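Local coordinates for protein glycerol dehydrogenase (Bacillus coagulans, PDB 6CSJ) that probably oxidises glycerol and related polyols with NAD+ as cofactor, and in this engineered double-substitution form has acquired D-lactate dehydrogenase activity, at residues F11-D16 and I233-T238; V89-G94 and A114-S119; I5-K10 and S241-E246. The protein carries 2 engineered substitutions. All coordinates share one frame; numbering follows the deposited sequence.

Contact 1: residues F11-D16 and I233-T238; sequences FIQGPD and IIEANT
Ile234 is the first residue of the helical segment 233-238 to meet the strand, through Gln13. Its branch CG2 lies 3.8 Å from Gln13 OE1. With CG anti to the backbone N (chi1 -180°), the extended Gln13 chain brings its amide to the helix. Gln13 NE2 donates to the carbonyl O of Glu231, one turn earlier, and this bond fixes the amide. Gln13 OE1 is left 3.4 Å from Glu235 CB. Glu235 N is as near, but at too poor an angle for a hydrogen bond. Glu235 then passes the Phe11 ring, with CG 4.2 Å from CE1. Its carboxylate plane is turned 43° from the ring. Thr238 CG2 meets Phe11 CE2 at 3.9 Å, and the two side chains cross at about a right angle. Thr238 OG1 donates to Ile234 O at 2.9 Å, which leaves the methyl for the ring. Strand 10-14, outermost in the parallel sheet, packs on helix 228-248 by side chains, without a hydrogen bond between the two segments. Phe11 also packs on Val150 and Met152 of strand 149-153. Behind the contact, Ile233 and Ala236 face helix 197-221, and Ile234 touches Leu165 of helix 162-173.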
loop_
_atom_site.group_PDB
_atom_site.type_symbol
_atom_site.label_atom_id
_atom_site.label_comp_id
_atom_site.label_asym_id
_atom_site.label_seq_id
_atom_site.Cartn_x
_atom_site.Cartn_y
_atom_site.Cartn_z
ATOM N N PHE A 11 -7.835 13.415 3.831
ATOM C CA PHE A 11 -7.623 12.107 4.441
ATOM C C PHE A 11 -8.292 12.158 5.814
ATOM O O PHE A 11 -7.964 13.017 6.635
ATOM C CB PHE A 11 -6.131 11.743 4.521
ATOM C CG PHE A 11 -5.843 10.569 5.410
ATOM C CD1 PHE A 11 -5.570 10.770 6.746
ATOM C CD2 PHE A 11 -5.860 9.261 4.924
ATOM C CE1 PHE A 11 -5.339 9.694 7.602
ATOM C CE2 PHE A 11 -5.591 8.191 5.749
ATOM C CZ PHE A 11 -5.337 8.402 7.094
ATOM N N ILE A 12 -9.217 11.224 6.044
ATOM C CA ILE A 12 -10.170 11.276 7.159
ATOM C C ILE A 12 -10.104 9.955 7.918
ATOM O O ILE A 12 -10.261 8.887 7.316
ATOM C CB ILE A 12 -11.593 11.486 6.603
ATOM C CG1 ILE A 12 -11.717 12.865 5.948
ATOM C CG2 ILE A 12 -12.667 11.312 7.683
ATOM C CD1 ILE A 12 -12.689 12.874 4.792
ATOM N N GLN A 13 -9.879 10.019 9.228
ATOM C CA GLN A 13 -9.664 8.810 10.021
ATOM C C GLN A 13 -10.346 8.892 11.381
ATOM O O GLN A 13 -10.280 9.919 12.059
ATOM C CB GLN A 13 -8.159 8.567 10.199
ATOM C CG GLN A 13 -7.809 7.321 11.007
ATOM C CD GLN A 13 -6.321 7.124 11.181
ATOM O OE1 GLN A 13 -5.541 7.385 10.273
ATOM N NE2 GLN A 13 -5.921 6.652 12.351
ATOM N N GLY A 14 -10.958 7.788 11.785
ATOM C CA GLY A 14 -11.647 7.700 13.059
ATOM C C GLY A 14 -12.508 6.449 13.146
ATOM O O GLY A 14 -12.784 5.813 12.126
ATOM N N PRO A 15 -12.932 6.080 14.368
ATOM C CA PRO A 15 -13.810 4.911 14.501
ATOM C C PRO A 15 -15.226 5.209 13.998
ATOM O O PRO A 15 -15.741 6.324 14.216
ATOM C CB PRO A 15 -13.789 4.607 16.009
ATOM C CG PRO A 15 -13.411 5.879 16.664
ATOM C CD PRO A 15 -12.726 6.773 15.654
ATOM N N ASP A 16 -15.812 4.245 13.279
ATOM C CA ASP A 16 -17.196 4.330 12.785
ATOM C C ASP A 16 -17.437 5.466 11.756
ATOM O O ASP A 16 -18.550 5.980 11.626
ATOM C CB ASP A 16 -18.156 4.429 13.992
ATOM C CG ASP A 16 -19.522 3.783 13.742
ATOM O OD1 ASP A 16 -19.741 3.073 12.727
ATOM O OD2 ASP A 16 -20.397 4.001 14.601
ATOM N N ILE A 233 -0.658 3.936 13.747
ATOM C CA ILE A 233 -0.163 2.983 12.760
ATOM C C ILE A 233 -1.017 3.004 11.492
ATOM O O ILE A 233 -0.477 2.937 10.393
ATOM C CB ILE A 233 -0.053 1.555 13.351
ATOM C CG1 ILE A 233 1.206 1.443 14.228
ATOM C CG2 ILE A 233 -0.047 0.469 12.278
ATOM C CD1 ILE A 233 2.540 1.660 13.522
ATOM N N ILE A 234 -2.336 3.101 11.634
ATOM C CA ILE A 234 -3.211 3.204 10.466
ATOM C C ILE A 234 -2.881 4.462 9.655
ATOM O O ILE A 234 -2.789 4.388 8.434
ATOM C CB ILE A 234 -4.705 3.108 10.866
ATOM C CG1 ILE A 234 -5.015 1.635 11.223
ATOM C CG2 ILE A 234 -5.605 3.597 9.737
ATOM C CD1 ILE A 234 -6.392 1.390 11.794
ATOM N N GLU A 235 -2.675 5.592 10.334
ATOM C CA GLU A 235 -2.259 6.827 9.669
ATOM C C GLU A 235 -0.890 6.634 8.984
ATOM O O GLU A 235 -0.716 7.022 7.822
ATOM C CB GLU A 235 -2.203 8.009 10.653
ATOM C CG GLU A 235 -1.937 9.345 9.961
ATOM C CD GLU A 235 -1.630 10.508 10.884
ATOM O OE1 GLU A 235 -2.052 10.517 12.069
ATOM O OE2 GLU A 235 -0.966 11.451 10.389
ATOM N N ALA A 236 0.063 6.026 9.695
ATOM C CA ALA A 236 1.401 5.784 9.140
ATOM C C ALA A 236 1.405 4.832 7.932
ATOM O O ALA A 236 2.055 5.107 6.918
ATOM C CB ALA A 236 2.336 5.270 10.226
ATOM N N ASN A 237 0.674 3.727 8.056
ATOM C CA ASN A 237 0.513 2.746 6.979
ATOM C C ASN A 237 -0.152 3.304 5.723
ATOM O O ASN A 237 0.061 2.772 4.635
ATOM C CB ASN A 237 -0.306 1.542 7.457
ATOM C CG ASN A 237 0.470 0.628 8.392
ATOM O OD1 ASN A 237 1.581 0.950 8.821
ATOM N ND2 ASN A 237 -0.121 -0.527 8.718
ATOM N N THR A 238 -0.955 4.359 5.867
ATOM C CA THR A 238 -1.791 4.853 4.777
ATOM C C THR A 238 -1.370 6.244 4.299
ATOM O O THR A 238 -0.890 6.395 3.177
ATOM C CB THR A 238 -3.271 4.836 5.193
ATOM O OG1 THR A 238 -3.579 3.562 5.774
ATOM C CG2 THR A 238 -4.175 5.054 3.984
#

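Contact 2: residues V89-G94 and A114-S119; sequences VGIGGG and APTIAS
Thr116 packs over the backbone of Gly92, where two neighbouring parallel strands end. Its CB is 4.2 Å from Gly92 CA. From there OG1 goes to the position between the backbone N and the carbonyl carbon (chi1 55°) and comes to 3.4 Å from Gly92 CA. The other branch, CG2, lies 3.8 Å from Gly92 N and also meets Ile91 CG2. Ile91 continues this apolar side: its CG1 faces Ala114 CB, and its side chain packs on Val40, Val44 and Val48 of helix 38-51. Backbone bonds join the strands. Ala114 N donates to Gly90 O at 2.8 Å. Gly92 N donates to Ala114 O, and Thr116 N to Gly92 O. Strand 87-92, helix 94-106 and strand 111-115 form a beta-alpha-beta unit, and Gly93 is the N-cap of its helix. The Gly-Gly-Gly run before helix 94-106 is consistent with the dinucleotide-binding turn of this family. Main-chain hydrogen bonds thus hold the strands, with Ile91, Ala114 and the Thr116 methyl packing on one side. At the backbone angles of Gly92 (142°/-149°) a side chain would jam against the carbonyl O of Ile91, and Thr116 OG1 also lies close to Gly92 CA.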
loop_
_atom_site.group_PDB
_atom_site.type_symbol
_atom_site.label_atom_id
_atom_site.label_comp_id
_atom_site.label_asym_id
_atom_site.label_seq_id
_atom_site.Cartn_x
_atom_site.Cartn_y
_atom_site.Cartn_z
ATOM N N VAL A 89 -17.701 5.802 -4.809
ATOM C CA VAL A 89 -17.114 5.341 -3.563
ATOM C C VAL A 89 -16.711 3.889 -3.743
ATOM O O VAL A 89 -17.484 3.095 -4.283
ATOM C CB VAL A 89 -18.102 5.454 -2.377
ATOM C CG1 VAL A 89 -17.429 5.026 -1.073
ATOM C CG2 VAL A 89 -18.660 6.872 -2.276
ATOM N N GLY A 90 -15.500 3.558 -3.291
ATOM C CA GLY A 90 -15.034 2.174 -3.205
ATOM C C GLY A 90 -14.815 1.833 -1.748
ATOM O O GLY A 90 -14.243 2.630 -1.011
ATOM N N ILE A 91 -15.285 0.657 -1.331
ATOM C CA ILE A 91 -15.154 0.188 0.042
ATOM C C ILE A 91 -14.646 -1.245 -0.002
ATOM O O ILE A 91 -15.299 -2.120 -0.562
ATOM C CB ILE A 91 -16.505 0.252 0.817
ATOM C CG1 ILE A 91 -17.182 1.628 0.643
ATOM C CG2 ILE A 91 -16.289 -0.038 2.307
ATOM C CD1 ILE A 91 -18.529 1.756 1.327
ATOM N N GLY A 92 -13.470 -1.483 0.581
ATOM C CA GLY A 92 -12.883 -2.819 0.596
ATOM C C GLY A 92 -11.381 -2.817 0.419
ATOM O O GLY A 92 -10.695 -1.888 0.833
ATOM N N GLY A 93 -10.886 -3.888 -0.204
ATOM C CA GLY A 93 -9.470 -4.065 -0.498
ATOM C C GLY A 93 -9.039 -3.328 -1.745
ATOM O O GLY A 93 -9.857 -2.670 -2.416
ATOM N N GLY A 94 -7.748 -3.457 -2.061
ATOM C CA GLY A 94 -7.106 -2.726 -3.154
ATOM C C GLY A 94 -7.776 -2.822 -4.509
ATOM O O GLY A 94 -7.895 -1.807 -5.216
ATOM N N ALA A 114 -12.386 3.952 0.669
ATOM C CA ALA A 114 -12.582 3.613 2.064
ATOM C C ALA A 114 -12.082 2.192 2.299
ATOM O O ALA A 114 -12.860 1.250 2.233
ATOM C CB ALA A 114 -14.053 3.756 2.436
ATOM N N PRO A 115 -10.769 2.033 2.567
ATOM C CA PRO A 115 -10.227 0.693 2.794
ATOM C C PRO A 115 -10.804 0.066 4.053
ATOM O O PRO A 115 -11.056 0.772 5.033
ATOM C CB PRO A 115 -8.720 0.917 2.962
ATOM C CG PRO A 115 -8.455 2.299 2.493
ATOM C CD PRO A 115 -9.728 3.070 2.677
ATOM N N THR A 116 -11.041 -1.237 3.990
ATOM C CA THR A 116 -11.453 -2.022 5.141
ATOM C C THR A 116 -10.264 -2.720 5.812
ATOM O O THR A 116 -10.443 -3.454 6.796
ATOM C CB THR A 116 -12.491 -3.080 4.723
ATOM O OG1 THR A 116 -11.946 -3.875 3.670
ATOM C CG2 THR A 116 -13.752 -2.414 4.237
ATOM N N ILE A 117 -9.065 -2.506 5.265
ATOM C CA ILE A 117 -7.802 -3.019 5.816
ATOM C C ILE A 117 -6.746 -1.938 5.616
ATOM O O ILE A 117 -6.927 -1.032 4.790
ATOM C CB ILE A 117 -7.354 -4.326 5.113
ATOM C CG1 ILE A 117 -6.927 -4.049 3.644
ATOM C CG2 ILE A 117 -8.449 -5.390 5.230
ATOM C CD1 ILE A 117 -6.829 -5.266 2.743
ATOM N N ALA A 118 -5.653 -2.033 6.363
ATOM C CA ALA A 118 -4.551 -1.066 6.277
ATOM C C ALA A 118 -3.247 -1.841 6.085
ATOM O O ALA A 118 -2.357 -1.819 6.931
ATOM C CB ALA A 118 -4.510 -0.195 7.510
ATOM N N SER A 119 -3.168 -2.509 4.931
ATOM C CA SER A 119 -2.107 -3.460 4.597
ATOM C C SER A 119 -1.126 -2.994 3.512
ATOM O O SER A 119 -0.118 -3.662 3.277
ATOM C CB SER A 119 -2.754 -4.775 4.135
ATOM O OG SER A 119 -3.555 -4.546 2.986
#

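Contact 3: residues I5-K10 and S241-E246; sequences ITSPSK and SGIGSE. Engineered in segment 241-246: Ser245 (natural residue Phe).
Thr6 OG1 lies well out of the Glu246 carboxylate plane, 2.9 Å from OE1. Water 1 reaches the same oxygen from another direction and donates to Glu246 OE1 at 2.6 Å. It also donates to Thr6 O at 2.6 Å, so it bridges the loop backbone to the helix side chain. The carboxylate has further partners beyond the two segments: Asn146 ND2 binds OE1, and Ala126 N binds OE2. Thr6 OG1 in turn has a weak hydrogen bond with Asn146 OD1. Donors at both oxygens hold the carboxylate in place and would favour its charged form. Glu246 gets there on an extended chain, with CG anti to the backbone N (chi1 -171°).

The Pro8 ring turns its CD corner to Ile243, and the two side chains meet tip to tip, with Pro8 CD 3.8 Å from Ile243 CD1.

Segment 5-10 leads into strand 10-14, which is outermost in the parallel sheet of the N-terminal nucleotide-binding domain. Helix 228-248 belongs to the mainly helical part that follows, so the contact spans the two halves of the fold.

Ile243 is the apolar centre. Its CD1 comes within 3.5 Å of Thr6 O and also packs against Ser7 CA. Its other branch, CG2, meets Ile5 CD1 at 3.7 Å, and these two side chains cross at about a right angle. Ser7 OG turns back to its own segment and donates to Pro8 O at 2.7 Å, in the carbonyl plane and on a lone pair. Tyr239 OH is a second partner of Ser7 OG, and Thr6 N is hydrogen-bonded to Ser247 OG. On the helix, the engineered Ser245 donates through OG to Ser241 O at 2.7 Å, and the same carbonyl also accepts a bond from Ser245 N.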
loop_
_atom_site.group_PDB
_atom_site.type_symbol
_atom_site.label_atom_id
_atom_site.label_comp_id
_atom_site.label_asym_id
_atom_site.label_seq_id
_atom_site.Cartn_x
_atom_site.Cartn_y
_atom_site.Cartn_z
ATOM N N ILE A 5 4.735 17.570 -4.719
ATOM C CA ILE A 5 4.101 16.696 -3.719
ATOM C C ILE A 5 2.622 16.648 -4.075
ATOM O O ILE A 5 2.011 17.679 -4.377
ATOM C CB ILE A 5 4.342 17.147 -2.248
ATOM C CG1 ILE A 5 3.737 16.134 -1.261
ATOM C CG2 ILE A 5 3.807 18.548 -1.961
ATOM C CD1 ILE A 5 4.177 16.341 0.178
ATOM N N THR A 6 2.080 15.434 -4.091
ATOM C CA THR A 6 0.682 15.195 -4.397
ATOM C C THR A 6 0.001 14.532 -3.207
ATOM O O THR A 6 0.655 13.889 -2.387
ATOM C CB THR A 6 0.510 14.293 -5.626
ATOM O OG1 THR A 6 0.942 12.971 -5.307
ATOM C CG2 THR A 6 1.304 14.818 -6.798
ATOM N N SER A 7 -1.321 14.680 -3.144
ATOM C CA SER A 7 -2.093 14.198 -2.006
ATOM C C SER A 7 -3.559 13.995 -2.375
ATOM O O SER A 7 -4.076 14.657 -3.291
ATOM C CB SER A 7 -1.985 15.228 -0.865
ATOM O OG SER A 7 -2.793 14.909 0.255
ATOM N N PRO A 8 -4.246 13.092 -1.646
ATOM C CA PRO A 8 -5.703 13.186 -1.612
ATOM C C PRO A 8 -6.114 14.559 -1.128
ATOM O O PRO A 8 -5.367 15.201 -0.403
ATOM C CB PRO A 8 -6.115 12.125 -0.588
ATOM C CG PRO A 8 -4.958 11.198 -0.497
ATOM C CD PRO A 8 -3.737 12.000 -0.799
ATOM N N SER A 9 -7.277 15.026 -1.557
ATOM C CA SER A 9 -7.767 16.332 -1.135
ATOM C C SER A 9 -8.098 16.327 0.362
ATOM O O SER A 9 -7.909 17.336 1.036
ATOM C CB SER A 9 -8.974 16.765 -1.955
ATOM O OG SER A 9 -9.284 18.116 -1.650
ATOM N N LYS A 10 -8.589 15.194 0.862
ATOM C CA LYS A 10 -8.835 15.001 2.285
ATOM C C LYS A 10 -8.497 13.569 2.681
ATOM O O LYS A 10 -8.821 12.630 1.948
ATOM C CB LYS A 10 -10.297 15.278 2.647
ATOM C CG LYS A 10 -10.839 16.630 2.208
ATOM C CD LYS A 10 -12.129 16.963 2.936
ATOM C CE LYS A 10 -12.887 18.104 2.273
ATOM N NZ LYS A 10 -12.138 19.379 2.129
ATOM N N SER A 241 3.002 6.842 4.757
ATOM C CA SER A 241 3.668 5.951 3.813
ATOM C C SER A 241 3.215 6.196 2.361
ATOM O O SER A 241 4.015 6.061 1.436
ATOM C CB SER A 241 3.397 4.492 4.182
ATOM O OG SER A 241 4.036 3.608 3.281
ATOM N N GLY A 242 1.933 6.522 2.171
ATOM C CA GLY A 242 1.385 6.828 0.856
ATOM C C GLY A 242 1.988 8.063 0.211
ATOM O O GLY A 242 2.463 8.000 -0.928
ATOM N N ILE A 243 1.985 9.178 0.937
ATOM C CA ILE A 243 2.605 10.420 0.442
ATOM C C ILE A 243 4.130 10.243 0.384
ATOM O O ILE A 243 4.782 10.675 -0.574
ATOM C CB ILE A 243 2.250 11.667 1.305
ATOM C CG1 ILE A 243 0.727 11.828 1.482
ATOM C CG2 ILE A 243 2.847 12.935 0.699
ATOM C CD1 ILE A 243 -0.099 11.651 0.224
ATOM N N GLY A 244 4.686 9.592 1.404
ATOM C CA GLY A 244 6.117 9.349 1.487
ATOM C C GLY A 244 6.677 8.579 0.308
ATOM O O GLY A 244 7.730 8.939 -0.210
ATOM N N SER A 245 5.991 7.521 -0.123
ATOM C CA SER A 245 6.506 6.721 -1.230
ATOM C C SER A 245 6.177 7.342 -2.590
ATOM O O SER A 245 7.063 7.456 -3.436
ATOM C CB SER A 245 6.070 5.259 -1.139
ATOM O OG SER A 245 4.675 5.161 -1.067
ATOM N N GLU A 246 4.938 7.774 -2.794
ATOM C CA GLU A 246 4.547 8.370 -4.073
ATOM C C GLU A 246 5.237 9.710 -4.356
ATOM O O GLU A 246 5.620 9.953 -5.493
ATOM C CB GLU A 246 3.019 8.531 -4.176
ATOM C CG GLU A 246 2.536 8.934 -5.568
ATOM C CD GLU A 246 1.044 9.228 -5.622
ATOM O OE1 GLU A 246 0.563 10.090 -4.845
ATOM O OE2 GLU A 246 0.349 8.611 -6.465
HETATM O O HOH W 1 1.633 11.581 -2.942
#

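In the fold
From the N terminus, residues 5-10 come first, and contact 3 closes the longest loop when the chain returns at 241-246. The next residues, 11-16, open contact 1, which closes at 233-238 and is nested inside contact 3. Contact 2 is far more local. It closes within one beta-alpha-beta unit and is nested inside both other loops. Contacts 1 and 3 use successive turns of helix 228-248, linked by a probable hydrogen bond from Ser241 N to Ala236 O. Together they tie strand 10-14, at one edge of the parallel sheet, and the loop before it to the helical part. Contact 2 lies within that sheet, and its loop reaches the same helix where Asn237 ND2 meets Ala118 O.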